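Local coordinates for uncharacterized protein TP-0789 domain-containing protein (Desulfovibrio piger ATCC 29098, PDB 4Z48) that is of unknown function but belongs to the LolA-like family, whose best-known members carry lipoproteins to the outer membrane, and may likewise bind a lipidic ligand, at residues L43-K48 with F114-L119; E141-I146 with V167-K172; D147-E152 with D173-L178; R153-K156 with E160-Y163; R179-D184 with V190-F195. One frame throughout, in Å; residues are numbered along the deposited sequence.

The five contacts illustrate how antiparallel strands are held by links of different range. Contacts 2 and 3 alternate along the chain, their centres 5 Å apart, and are knit together by backbone hydrogen bonds from Y149 N to V170 O and from L151 N to Q168 O. Contact 4 falls within the span that both enclose, about 20 Å from the centre of contact 3. Contact 5 adds the next strand pair: V167 and W169 of contact 2 bond to D181 and R179, and L178 of contact 3 to F195. Contact 1 lies apart, its centre 26 Å from that of contact 3, yet K191 NZ of contact 5 reaches D118 O of contact 1. No active site is known.

Contact 1: L43-K48 with F114-L119; sequences LTRSFK and FMRSDL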
# COMPACT_ATOMS: atom_id res chain seq x y z
N LEU A 43 -6.82 -5.74 -18.26
CA LEU A 43 -5.46 -6.25 -18.07
C LEU A 43 -5.48 -7.03 -16.79
O LEU A 43 -6.14 -6.60 -15.83
CB LEU A 43 -4.41 -5.13 -17.95
CG LEU A 43 -3.97 -4.36 -19.16
CD1 LEU A 43 -3.01 -3.24 -18.71
CD2 LEU A 43 -3.25 -5.29 -20.17
N THR A 44 -4.73 -8.09 -16.72
CA THR A 44 -4.71 -8.89 -15.50
C THR A 44 -3.28 -9.19 -15.13
O THR A 44 -2.40 -9.17 -15.99
CB THR A 44 -5.59 -10.21 -15.63
OG1 THR A 44 -4.89 -11.25 -16.28
CG2 THR A 44 -6.91 -9.97 -16.31
N ARG A 45 -3.03 -9.35 -13.85
CA ARG A 45 -1.74 -9.70 -13.29
C ARG A 45 -1.93 -10.64 -12.13
O ARG A 45 -2.89 -10.47 -11.39
CB ARG A 45 -0.98 -8.46 -12.80
CG ARG A 45 -0.32 -7.62 -13.88
CD ARG A 45 -1.24 -6.53 -14.40
NE ARG A 45 -0.53 -5.65 -15.32
CZ ARG A 45 -0.39 -5.88 -16.62
NH1 ARG A 45 -0.93 -6.96 -17.18
NH2 ARG A 45 0.29 -5.02 -17.37
N SER A 46 -1.05 -11.62 -11.99
CA SER A 46 -1.00 -12.55 -10.86
C SER A 46 0.34 -12.34 -10.22
O SER A 46 1.34 -12.29 -10.96
CB SER A 46 -1.15 -14.01 -11.30
OG SER A 46 -2.49 -14.35 -11.62
N PHE A 47 0.41 -12.24 -8.90
CA PHE A 47 1.70 -12.05 -8.23
C PHE A 47 1.74 -12.65 -6.82
O PHE A 47 0.72 -12.94 -6.23
CB PHE A 47 2.11 -10.57 -8.18
CG PHE A 47 1.15 -9.60 -7.53
CD1 PHE A 47 0.11 -9.03 -8.26
CD2 PHE A 47 1.30 -9.23 -6.20
CE1 PHE A 47 -0.77 -8.12 -7.67
CE2 PHE A 47 0.45 -8.29 -5.61
CZ PHE A 47 -0.56 -7.71 -6.36
N LYS A 48 2.95 -12.88 -6.32
CA LYS A 48 3.21 -13.30 -4.94
C LYS A 48 3.97 -12.16 -4.27
O LYS A 48 4.81 -11.51 -4.90
CB LYS A 48 3.98 -14.62 -4.86
CG LYS A 48 3.20 -15.86 -5.31
CD LYS A 48 4.12 -17.06 -5.48
CE LYS A 48 3.32 -18.30 -5.79
NZ LYS A 48 2.81 -18.33 -7.18
N PHE A 114 1.70 1.73 -11.34
CA PHE A 114 2.32 0.45 -11.01
C PHE A 114 1.70 -0.62 -11.90
O PHE A 114 0.54 -0.92 -11.73
CB PHE A 114 2.14 0.12 -9.51
CG PHE A 114 2.55 -1.26 -9.07
CD1 PHE A 114 3.89 -1.59 -8.89
CD2 PHE A 114 1.59 -2.25 -8.84
CE1 PHE A 114 4.26 -2.86 -8.44
CE2 PHE A 114 1.96 -3.54 -8.46
CZ PHE A 114 3.30 -3.84 -8.25
N MSE A 115 2.46 -1.13 -12.90
CA MSE A 115 2.03 -2.25 -13.78
C MSE A 115 0.73 -1.96 -14.53
O MSE A 115 -0.11 -2.86 -14.72
CB MSE A 115 1.91 -3.54 -12.96
CG MSE A 115 3.21 -3.93 -12.28
SE MSE A 115 4.49 -4.45 -13.61
CE MSE A 115 3.60 -6.20 -14.09
N ARG A 116 0.60 -0.69 -14.98
CA ARG A 116 -0.51 -0.11 -15.74
C ARG A 116 -1.81 -0.12 -14.92
O ARG A 116 -2.89 0.13 -15.49
CB ARG A 116 -0.71 -0.81 -17.09
CG ARG A 116 0.57 -0.72 -17.94
CD ARG A 116 0.52 -1.59 -19.16
NE ARG A 116 -0.49 -1.14 -20.11
CZ ARG A 116 -0.69 -1.73 -21.29
NH1 ARG A 116 0.06 -2.76 -21.66
NH2 ARG A 116 -1.62 -1.27 -22.11
N SER A 117 -1.72 -0.38 -13.59
CA SER A 117 -2.88 -0.38 -12.69
C SER A 117 -3.21 1.03 -12.19
O SER A 117 -2.53 2.01 -12.53
CB SER A 117 -2.66 -1.31 -11.49
OG SER A 117 -1.82 -0.71 -10.52
N ASP A 118 -4.27 1.11 -11.36
CA ASP A 118 -4.71 2.36 -10.73
C ASP A 118 -3.91 2.65 -9.47
O ASP A 118 -4.05 3.72 -8.90
CB ASP A 118 -6.20 2.33 -10.50
CG ASP A 118 -6.89 2.39 -11.85
OD1 ASP A 118 -6.95 3.46 -12.42
OD2 ASP A 118 -7.23 1.31 -12.41
N LEU A 119 -2.97 1.76 -9.13
CA LEU A 119 -2.02 2.00 -8.04
C LEU A 119 -0.77 2.68 -8.61
O LEU A 119 -0.37 2.33 -9.73
CB LEU A 119 -1.61 0.65 -7.42
CG LEU A 119 -2.53 -0.07 -6.46
CD1 LEU A 119 -3.77 -0.62 -7.15
CD2 LEU A 119 -1.81 -1.29 -5.90
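M115, a selenomethionine in this crystal, offers its backbone O to R45 NE at 2.9 Å, in a hydrogen bond somewhat bent at the hydrogen (150°). R45 also gives NH1 to T44 O, 2.9 Å away in its own strand, so two bonds fix the rotation of the guanidinium; a fold at chi2 (90°) brings NE round to face the turn. The side chain of M115 curls back, its CG over the centre of the F114 ring. Next comes R116, running crosswise to L43, whose CD1 sits over one face of the guanidinium and 3.6 Å from NE. S117 completes the type I' turn begun at F114: its OG donates to F114 O at 2.7 Å and accepts from L119 N at 3.1 Å, the latter bond making an ST turn. D118 is salt-bridged to R214. The loop thus lies against strand 41-54, with M115 also touching F67 of strand 60-69, while L119 packs on T221 and I223 of strand 219-230.

Contact 2: E141-I146 with V167-K172; sequences ENVDGI and VQWVRK
E141, V143 and I146 meet W169 and R171 in a surface contact made by side chains between strands that are not neighbours: 133-143 and 163-171 flank strand 146-155, whose I150 touches both E141 and W169. The polar link is a nearly straight hydrogen bond, 165° at the hydrogen, from W169 NE1 to E141 OE1 at 2.9 Å. The oxygen lies close to the indole plane, at the ring edge, but it is approached on its anti side and from outside the carboxylate plane; the two flat groups are turned 49° against each other. E141 can span the gap because its chain is extended, with CG anti to the backbone N (chi1 -169°). V143 adds an apolar touch beside this bond, CG2 to W169 CD1 at 3.5 Å, its side chain crossing the indole at about a right angle. The indole also makes a cation-pi contact with R179. Farther along, I146 lays CG2 over one face of the R171 guanidinium, 3.7 Å from NH1, while its CD1 comes within 3.9 Å of NH2. Two backbone bonds, V143 N to I146 O at 2.8 Å and I146 N to V143 O at 3.1 Å, close the chain between V143 and I146. This is the tight two-residue beta hairpin with a type I' turn at D144 and G145, here joining strands 133-143 and 146-155.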
# COMPACT_ATOMS: atom_id res chain seq x y z
N GLU A 141 -18.77 8.29 11.37
CA GLU A 141 -19.84 8.12 10.39
C GLU A 141 -20.12 6.65 10.19
O GLU A 141 -19.18 5.85 10.15
CB GLU A 141 -19.40 8.76 9.05
CG GLU A 141 -20.49 8.90 7.99
CD GLU A 141 -20.07 9.56 6.69
OE1 GLU A 141 -18.86 9.81 6.49
OE2 GLU A 141 -20.97 9.83 5.86
N ASN A 142 -21.39 6.29 10.02
CA ASN A 142 -21.76 4.91 9.72
C ASN A 142 -21.76 4.77 8.19
O ASN A 142 -22.53 5.45 7.51
CB ASN A 142 -23.11 4.55 10.33
CG ASN A 142 -23.45 3.09 10.23
OD1 ASN A 142 -23.93 2.62 9.19
ND2 ASN A 142 -23.19 2.34 11.29
N VAL A 143 -20.83 3.95 7.66
CA VAL A 143 -20.64 3.75 6.21
C VAL A 143 -21.10 2.33 5.83
O VAL A 143 -20.43 1.34 6.15
CB VAL A 143 -19.17 4.05 5.77
CG1 VAL A 143 -18.99 3.90 4.26
CG2 VAL A 143 -18.73 5.44 6.23
N ASP A 144 -22.28 2.25 5.19
CA ASP A 144 -22.97 1.02 4.76
C ASP A 144 -23.04 -0.01 5.92
O ASP A 144 -22.55 -1.14 5.78
CB ASP A 144 -22.33 0.42 3.49
CG ASP A 144 -22.46 1.28 2.25
OD1 ASP A 144 -23.61 1.62 1.88
OD2 ASP A 144 -21.42 1.56 1.61
N GLY A 145 -23.59 0.43 7.05
CA GLY A 145 -23.76 -0.40 8.25
C GLY A 145 -22.56 -0.50 9.18
O GLY A 145 -22.70 -1.06 10.27
N ILE A 146 -21.38 0.04 8.77
CA ILE A 146 -20.13 -0.04 9.56
C ILE A 146 -19.78 1.30 10.23
O ILE A 146 -19.65 2.30 9.53
CB ILE A 146 -18.95 -0.55 8.67
CG1 ILE A 146 -19.30 -1.87 7.94
CG2 ILE A 146 -17.65 -0.71 9.49
CD1 ILE A 146 -19.00 -1.86 6.45
N VAL A 167 -8.32 11.38 2.92
CA VAL A 167 -9.43 11.22 3.86
C VAL A 167 -9.63 9.73 4.01
O VAL A 167 -9.78 9.01 3.01
CB VAL A 167 -10.73 11.96 3.45
CG1 VAL A 167 -11.82 11.78 4.51
CG2 VAL A 167 -10.45 13.44 3.23
N GLN A 168 -9.55 9.25 5.25
CA GLN A 168 -9.68 7.82 5.50
C GLN A 168 -10.86 7.49 6.42
O GLN A 168 -11.02 8.13 7.45
CB GLN A 168 -8.40 7.28 6.16
CG GLN A 168 -7.13 7.76 5.51
CD GLN A 168 -5.92 7.48 6.34
OE1 GLN A 168 -5.04 6.75 5.91
NE2 GLN A 168 -5.83 8.11 7.51
N TRP A 169 -11.69 6.51 6.03
CA TRP A 169 -12.77 5.99 6.87
C TRP A 169 -12.20 4.74 7.50
O TRP A 169 -11.96 3.77 6.80
CB TRP A 169 -14.04 5.72 6.04
CG TRP A 169 -14.79 6.96 5.70
CD1 TRP A 169 -15.87 7.47 6.36
CD2 TRP A 169 -14.47 7.90 4.67
NE1 TRP A 169 -16.28 8.64 5.77
CE2 TRP A 169 -15.42 8.94 4.74
CE3 TRP A 169 -13.48 7.96 3.67
CZ2 TRP A 169 -15.43 10.01 3.84
CZ3 TRP A 169 -13.48 9.02 2.78
CH2 TRP A 169 -14.45 10.03 2.87
N VAL A 170 -11.99 4.75 8.84
CA VAL A 170 -11.33 3.66 9.57
C VAL A 170 -12.33 2.91 10.46
O VAL A 170 -12.98 3.51 11.30
CB VAL A 170 -10.14 4.23 10.40
CG1 VAL A 170 -9.43 3.12 11.19
CG2 VAL A 170 -9.15 4.99 9.51
N ARG A 171 -12.42 1.57 10.29
CA ARG A 171 -13.32 0.74 11.10
C ARG A 171 -12.95 0.84 12.55
O ARG A 171 -11.78 0.67 12.89
CB ARG A 171 -13.26 -0.72 10.67
CG ARG A 171 -13.68 -0.97 9.25
CD ARG A 171 -13.27 -2.36 8.87
NE ARG A 171 -14.01 -2.88 7.71
CZ ARG A 171 -15.13 -3.58 7.79
NH1 ARG A 171 -15.68 -3.84 8.98
NH2 ARG A 171 -15.73 -4.03 6.69
N LYS A 172 -13.94 1.18 13.41
CA LYS A 172 -13.70 1.33 14.84
C LYS A 172 -13.28 0.02 15.50
O LYS A 172 -12.44 0.03 16.41
CB LYS A 172 -14.95 1.90 15.55
CG LYS A 172 -15.25 3.34 15.13
CD LYS A 172 -15.63 4.23 16.33
CE LYS A 172 -16.99 3.96 16.92
NZ LYS A 172 -17.15 4.71 18.19

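Contact 3: D147-E152 with D173-L178; sequences DCYILE and DTLLRL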
# COMPACT_ATOMS: atom_id res chain seq x y z
N ASP A 147 -19.54 1.30 11.58
CA ASP A 147 -19.10 2.50 12.29
C ASP A 147 -17.63 2.78 12.03
O ASP A 147 -16.79 1.89 12.25
CB ASP A 147 -19.33 2.38 13.81
CG ASP A 147 -20.79 2.34 14.17
OD1 ASP A 147 -21.57 3.15 13.61
OD2 ASP A 147 -21.17 1.47 14.99
N CYS A 148 -17.31 4.02 11.60
CA CYS A 148 -15.96 4.42 11.25
C CYS A 148 -15.54 5.70 11.92
O CYS A 148 -16.36 6.57 12.13
CB CYS A 148 -15.82 4.59 9.74
SG CYS A 148 -16.01 3.08 8.76
N TYR A 149 -14.23 5.88 12.09
CA TYR A 149 -13.59 7.17 12.39
C TYR A 149 -13.30 7.81 11.01
O TYR A 149 -12.97 7.08 10.08
CB TYR A 149 -12.25 6.97 13.10
CG TYR A 149 -12.27 6.30 14.44
CD1 TYR A 149 -12.66 6.99 15.58
CD2 TYR A 149 -11.75 5.01 14.60
CE1 TYR A 149 -12.62 6.39 16.84
CE2 TYR A 149 -11.72 4.40 15.85
CZ TYR A 149 -12.14 5.10 16.97
OH TYR A 149 -12.11 4.53 18.23
N ILE A 150 -13.43 9.13 10.89
CA ILE A 150 -13.04 9.89 9.71
C ILE A 150 -11.69 10.52 10.08
O ILE A 150 -11.62 11.36 10.98
CB ILE A 150 -14.09 10.94 9.23
CG1 ILE A 150 -15.52 10.32 9.07
CG2 ILE A 150 -13.60 11.60 7.90
CD1 ILE A 150 -16.65 11.34 9.22
N LEU A 151 -10.61 10.06 9.42
CA LEU A 151 -9.25 10.51 9.71
C LEU A 151 -8.61 11.10 8.50
O LEU A 151 -8.39 10.38 7.51
CB LEU A 151 -8.37 9.32 10.21
CG LEU A 151 -6.93 9.69 10.66
CD1 LEU A 151 -6.95 10.68 11.83
CD2 LEU A 151 -6.16 8.45 11.06
N GLU A 152 -8.32 12.40 8.54
CA GLU A 152 -7.63 13.07 7.46
C GLU A 152 -6.15 13.06 7.76
O GLU A 152 -5.77 13.30 8.92
CB GLU A 152 -8.11 14.52 7.27
CG GLU A 152 -9.53 14.67 6.77
CD GLU A 152 -9.92 16.04 6.24
OE1 GLU A 152 -9.02 16.89 6.04
OE2 GLU A 152 -11.13 16.25 5.98
N ASP A 173 -13.80 -1.11 15.04
CA ASP A 173 -13.54 -2.41 15.64
C ASP A 173 -12.17 -3.00 15.28
O ASP A 173 -11.50 -3.53 16.17
CB ASP A 173 -14.66 -3.42 15.30
CG ASP A 173 -15.15 -3.51 13.86
OD1 ASP A 173 -14.76 -2.64 13.04
OD2 ASP A 173 -15.97 -4.41 13.57
N THR A 174 -11.79 -3.00 14.00
CA THR A 174 -10.53 -3.63 13.59
C THR A 174 -9.38 -2.61 13.36
O THR A 174 -8.23 -3.01 13.27
CB THR A 174 -10.78 -4.45 12.32
OG1 THR A 174 -11.08 -3.56 11.24
CG2 THR A 174 -11.89 -5.49 12.51
N LEU A 175 -9.70 -1.31 13.20
CA LEU A 175 -8.71 -0.24 12.94
C LEU A 175 -8.14 -0.35 11.52
O LEU A 175 -7.11 0.25 11.20
CB LEU A 175 -7.61 -0.16 14.04
CG LEU A 175 -8.19 0.12 15.44
CD1 LEU A 175 -7.12 0.07 16.54
CD2 LEU A 175 -8.94 1.45 15.47
N LEU A 176 -8.84 -1.11 10.65
CA LEU A 176 -8.49 -1.21 9.24
C LEU A 176 -9.25 -0.16 8.47
O LEU A 176 -10.39 0.11 8.82
CB LEU A 176 -8.82 -2.61 8.67
CG LEU A 176 -7.94 -3.77 9.14
CD1 LEU A 176 -8.35 -5.06 8.43
CD2 LEU A 176 -6.44 -3.48 8.91
N ARG A 177 -8.67 0.37 7.38
CA ARG A 177 -9.40 1.31 6.52
C ARG A 177 -10.55 0.56 5.83
O ARG A 177 -10.38 -0.61 5.47
CB ARG A 177 -8.46 1.85 5.42
CG ARG A 177 -7.32 2.70 5.95
CD ARG A 177 -6.21 2.93 4.90
NE ARG A 177 -5.25 3.91 5.45
CZ ARG A 177 -4.23 3.61 6.26
NH1 ARG A 177 -4.00 2.34 6.60
NH2 ARG A 177 -3.45 4.56 6.74
N LEU A 178 -11.69 1.23 5.65
CA LEU A 178 -12.83 0.75 4.90
C LEU A 178 -12.84 1.47 3.54
O LEU A 178 -13.11 0.85 2.52
CB LEU A 178 -14.13 0.98 5.68
CG LEU A 178 -15.46 0.66 5.00
CD1 LEU A 178 -15.65 -0.83 4.83
CD2 LEU A 178 -16.62 1.20 5.80
O HOH W 1 -16.78 -0.59 13.36
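C148 touches L178 through its sulfur, and the neighbouring residue Y149 slants across L175: two apolar touches join strand 146-155 to L175 in the connection and to L178 at the start of strand 177-184. In the first, SG of C148 stands 3.6 Å from CD2 of L178. The leucine reaches it from a corner of the chain, with CG anti to its backbone N (chi1 174°), while C148 itself projects toward the connection. In the second, the ring of Y149 and the side chain of L175 run obliquely to one another, neither along nor square, and meet at CE2 and CD2, 4.1 Å apart. The phenol end of Y149 is held separately, by a hydrogen bond between OH and NH2 of R18 on helix 8-20, so the ring is fixed at its far end while CE2 touches L175. Water adds a polar link: one molecule donates to the backbone O of D147 at 2.7 Å and, weakly, to OD1 of D173 at 2.9 Å. Helix 8-20 backs the same region, with L15 touching Y149 and L151. The whole is a connection between successive antiparallel strands, 163-171 and 177-184, folded back against strand 146-155, in a helix-covered curved sheet consistent with the LolA-like fold.

Contact 4: R153-K156 with E160-Y163; sequences RTPK and ETQY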
# COMPACT_ATOMS: atom_id res chain seq x y z
N ARG A 153 -5.33 12.81 6.75
CA ARG A 153 -3.88 12.88 6.93
C ARG A 153 -3.29 13.68 5.77
O ARG A 153 -3.73 13.52 4.64
CB ARG A 153 -3.23 11.50 7.13
CG ARG A 153 -3.00 10.66 5.91
CD ARG A 153 -2.26 9.41 6.28
NE ARG A 153 -2.06 8.57 5.10
CZ ARG A 153 -1.57 7.33 5.13
NH1 ARG A 153 -1.25 6.77 6.29
NH2 ARG A 153 -1.44 6.65 4.01
N THR A 154 -2.40 14.61 6.09
CA THR A 154 -1.75 15.50 5.13
C THR A 154 -0.26 15.20 5.20
O THR A 154 0.28 15.15 6.31
CB THR A 154 -2.09 16.98 5.46
OG1 THR A 154 -3.50 17.14 5.45
CG2 THR A 154 -1.52 17.95 4.45
N PRO A 155 0.45 15.03 4.07
CA PRO A 155 1.88 14.78 4.16
C PRO A 155 2.60 15.99 4.74
O PRO A 155 2.26 17.14 4.43
CB PRO A 155 2.30 14.52 2.71
CG PRO A 155 1.27 15.24 1.88
CD PRO A 155 -0.01 15.05 2.66
N LYS A 156 3.58 15.72 5.60
CA LYS A 156 4.43 16.77 6.18
C LYS A 156 5.21 17.46 5.07
O LYS A 156 5.52 16.82 4.05
CB LYS A 156 5.41 16.16 7.20
CG LYS A 156 4.72 15.70 8.47
CD LYS A 156 5.71 15.45 9.57
CE LYS A 156 5.00 15.11 10.87
NZ LYS A 156 5.95 14.58 11.87
N GLU A 160 7.99 13.68 -0.52
CA GLU A 160 7.91 13.35 -1.94
C GLU A 160 6.68 12.47 -2.17
O GLU A 160 6.71 11.26 -1.89
CB GLU A 160 9.21 12.61 -2.33
CG GLU A 160 9.47 12.46 -3.82
CD GLU A 160 10.95 12.58 -4.14
OE1 GLU A 160 11.71 11.64 -3.82
OE2 GLU A 160 11.36 13.65 -4.65
N THR A 161 5.59 13.09 -2.61
CA THR A 161 4.32 12.36 -2.83
C THR A 161 3.48 13.10 -3.85
O THR A 161 3.63 14.31 -3.99
CB THR A 161 3.55 12.19 -1.46
OG1 THR A 161 2.27 11.58 -1.70
CG2 THR A 161 3.35 13.50 -0.71
N GLN A 162 2.60 12.40 -4.55
CA GLN A 162 1.74 13.10 -5.50
C GLN A 162 0.49 13.65 -4.78
O GLN A 162 -0.28 14.42 -5.36
CB GLN A 162 1.32 12.13 -6.63
CG GLN A 162 0.27 11.14 -6.19
CD GLN A 162 0.05 10.04 -7.19
OE1 GLN A 162 0.66 8.98 -7.10
NE2 GLN A 162 -0.84 10.29 -8.15
N TYR A 163 0.27 13.23 -3.52
CA TYR A 163 -0.96 13.59 -2.84
C TYR A 163 -0.82 14.80 -1.92
O TYR A 163 0.22 15.01 -1.31
CB TYR A 163 -1.50 12.41 -2.02
CG TYR A 163 -1.56 11.12 -2.80
CD1 TYR A 163 -2.41 10.98 -3.90
CD2 TYR A 163 -0.75 10.03 -2.47
CE1 TYR A 163 -2.51 9.77 -4.59
CE2 TYR A 163 -0.81 8.83 -3.18
CZ TYR A 163 -1.67 8.72 -4.26
OH TYR A 163 -1.72 7.51 -4.91
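P155 ends strand 146-155 facing the loop at T161 to Y163, the backbones standing well apart at 7.6 Å between CA of P155 and CA of Y163. The pyrrolidine ring reaches into the space between them. Its CB and CG both meet CG2 of T161, each at 3.7 Å, with the two side chains crossing at about a right angle. CG also comes 3.4 Å from the backbone O of Y163, a buried oxygen with no polar partner in the model; the proline nitrogen, lacking a hydrogen, cannot serve it. T161 divides its work between its two branches. With OG1 anti to the backbone N (chi1 175°), CG2 takes the crowded position between N and the carbonyl carbon and turns to the proline. OG1 meanwhile accepts a nearly straight hydrogen bond from Y163 N at 3.2 Å (169° at the hydrogen) and is also hydrogen-bonded to E122. Y163 leads its ring away from P155, with CG of Q162 over the centre of one face and OH hydrogen-bonded to D123; the same ring meets Y182 edge to face. The bond from Y163 N back to T161 OG1 defines an ST turn, set in the connection between antiparallel strands 146-155 and 163-171.

Contact 5: R179-D184 with V190-F195; sequences RADYYD and VKKLFF
Y182 O is gripped by two backbone donors, V190 N at 2.8 Å and K191 N at 3.3 Å, the signature of a classic beta bulge in which V190 and K191 both face Y182. Y182 N returns a bond to K191 O at 2.8 Å, and from there the strands pair regularly, antiparallel at 169°, A180 and L193 exchanging two further bonds. On the face carrying A180, Y182 and L193, the leucine crosses the tyrosine ring and sets CD1 over its centre, 3.6 Å from the centroid and 3° off the normal, a CH-pi contact; its other branch, CD2, lies 3.4 Å from Y182 OH. F195 brings CE1 to A180 CB at 4.1 Å. On the other face D181 and K192 run side by side, although D181 OD1 and K192 NZ stay 6.2 Å apart. Backbone bonds thus set the register, while cohesion between side chains is chiefly apolar and aromatic; K191 takes its charge partner, D123, from another part of the chain, and D184 takes R188 from the hairpin's own loop.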
# COMPACT_ATOMS: atom_id res chain seq x y z
N ARG A 179 -12.48 2.74 3.51
CA ARG A 179 -12.49 3.56 2.33
C ARG A 179 -11.48 4.69 2.50
O ARG A 179 -11.16 5.08 3.65
CB ARG A 179 -13.95 4.10 2.13
CG ARG A 179 -14.16 5.28 1.17
CD ARG A 179 -15.63 5.61 0.95
NE ARG A 179 -16.25 6.27 2.12
CZ ARG A 179 -17.37 6.98 2.09
NH1 ARG A 179 -18.03 7.15 0.95
NH2 ARG A 179 -17.85 7.52 3.21
N ALA A 180 -10.96 5.21 1.39
CA ALA A 180 -10.10 6.40 1.43
C ALA A 180 -10.19 7.18 0.13
O ALA A 180 -10.35 6.60 -0.96
CB ALA A 180 -8.66 6.07 1.77
N ASP A 181 -10.18 8.50 0.26
CA ASP A 181 -10.18 9.43 -0.86
C ASP A 181 -8.85 10.11 -0.90
O ASP A 181 -8.41 10.60 0.13
CB ASP A 181 -11.32 10.44 -0.76
CG ASP A 181 -12.71 9.88 -1.03
OD1 ASP A 181 -12.80 8.76 -1.56
OD2 ASP A 181 -13.70 10.57 -0.69
N TYR A 182 -8.19 10.12 -2.08
CA TYR A 182 -6.88 10.74 -2.29
C TYR A 182 -7.01 11.95 -3.17
O TYR A 182 -7.72 11.91 -4.18
CB TYR A 182 -5.87 9.75 -2.94
CG TYR A 182 -5.33 8.61 -2.08
CD1 TYR A 182 -5.88 8.31 -0.84
CD2 TYR A 182 -4.34 7.76 -2.58
CE1 TYR A 182 -5.42 7.23 -0.08
CE2 TYR A 182 -3.85 6.70 -1.82
CZ TYR A 182 -4.40 6.43 -0.58
OH TYR A 182 -3.92 5.36 0.13
N TYR A 183 -6.33 13.05 -2.78
CA TYR A 183 -6.37 14.32 -3.46
C TYR A 183 -5.00 14.69 -4.01
O TYR A 183 -3.98 14.43 -3.36
CB TYR A 183 -6.89 15.39 -2.49
CG TYR A 183 -8.35 15.15 -2.14
CD1 TYR A 183 -8.71 14.33 -1.07
CD2 TYR A 183 -9.37 15.68 -2.93
CE1 TYR A 183 -10.06 14.10 -0.76
CE2 TYR A 183 -10.71 15.46 -2.63
CZ TYR A 183 -11.05 14.64 -1.57
OH TYR A 183 -12.38 14.40 -1.31
N ASP A 184 -4.97 15.27 -5.22
CA ASP A 184 -3.73 15.65 -5.89
C ASP A 184 -3.28 17.05 -5.42
O ASP A 184 -3.97 17.67 -4.59
CB ASP A 184 -3.86 15.56 -7.45
CG ASP A 184 -4.79 16.55 -8.16
OD1 ASP A 184 -5.24 17.53 -7.52
OD2 ASP A 184 -5.07 16.34 -9.37
N VAL A 190 -8.18 12.41 -6.92
CA VAL A 190 -7.39 11.65 -7.90
C VAL A 190 -7.64 10.12 -7.77
O VAL A 190 -7.57 9.39 -8.77
CB VAL A 190 -5.86 12.02 -7.86
CG1 VAL A 190 -5.19 11.63 -6.54
CG2 VAL A 190 -5.10 11.39 -9.03
N LYS A 191 -7.91 9.64 -6.54
CA LYS A 191 -8.15 8.21 -6.36
C LYS A 191 -9.17 7.95 -5.29
O LYS A 191 -9.20 8.65 -4.25
CB LYS A 191 -6.86 7.42 -6.00
CG LYS A 191 -5.69 7.59 -6.87
CD LYS A 191 -4.73 6.47 -6.66
CE LYS A 191 -3.57 6.77 -7.54
NZ LYS A 191 -2.52 5.76 -7.42
N LYS A 192 -9.99 6.92 -5.52
CA LYS A 192 -10.97 6.42 -4.54
C LYS A 192 -10.59 4.97 -4.23
O LYS A 192 -10.48 4.16 -5.15
CB LYS A 192 -12.43 6.52 -5.06
CG LYS A 192 -12.97 7.93 -5.27
CD LYS A 192 -14.50 7.91 -5.27
CE LYS A 192 -15.12 8.46 -6.54
NZ LYS A 192 -16.60 8.69 -6.41
N LEU A 193 -10.34 4.66 -2.96
CA LEU A 193 -9.97 3.32 -2.52
C LEU A 193 -11.07 2.72 -1.69
O LEU A 193 -11.68 3.41 -0.87
CB LEU A 193 -8.67 3.33 -1.71
CG LEU A 193 -7.36 3.70 -2.43
CD1 LEU A 193 -7.30 5.20 -2.74
CD2 LEU A 193 -6.17 3.36 -1.53
N PHE A 194 -11.35 1.43 -1.95
CA PHE A 194 -12.35 0.64 -1.24
C PHE A 194 -11.66 -0.59 -0.74
O PHE A 194 -11.16 -1.38 -1.54
CB PHE A 194 -13.54 0.28 -2.15
CG PHE A 194 -14.25 1.46 -2.75
CD1 PHE A 194 -13.82 2.02 -3.96
CD2 PHE A 194 -15.34 2.04 -2.10
CE1 PHE A 194 -14.49 3.10 -4.52
CE2 PHE A 194 -16.01 3.13 -2.67
CZ PHE A 194 -15.57 3.66 -3.88
N PHE A 195 -11.61 -0.75 0.57
CA PHE A 195 -11.00 -1.90 1.22
C PHE A 195 -12.23 -2.81 1.49
O PHE A 195 -12.83 -2.78 2.55
CB PHE A 195 -10.21 -1.39 2.46
CG PHE A 195 -9.15 -0.34 2.18
CD1 PHE A 195 -9.49 1.01 2.06
CD2 PHE A 195 -7.80 -0.69 2.11
CE1 PHE A 195 -8.50 1.99 1.80
CE2 PHE A 195 -6.82 0.29 1.88
CZ PHE A 195 -7.18 1.62 1.69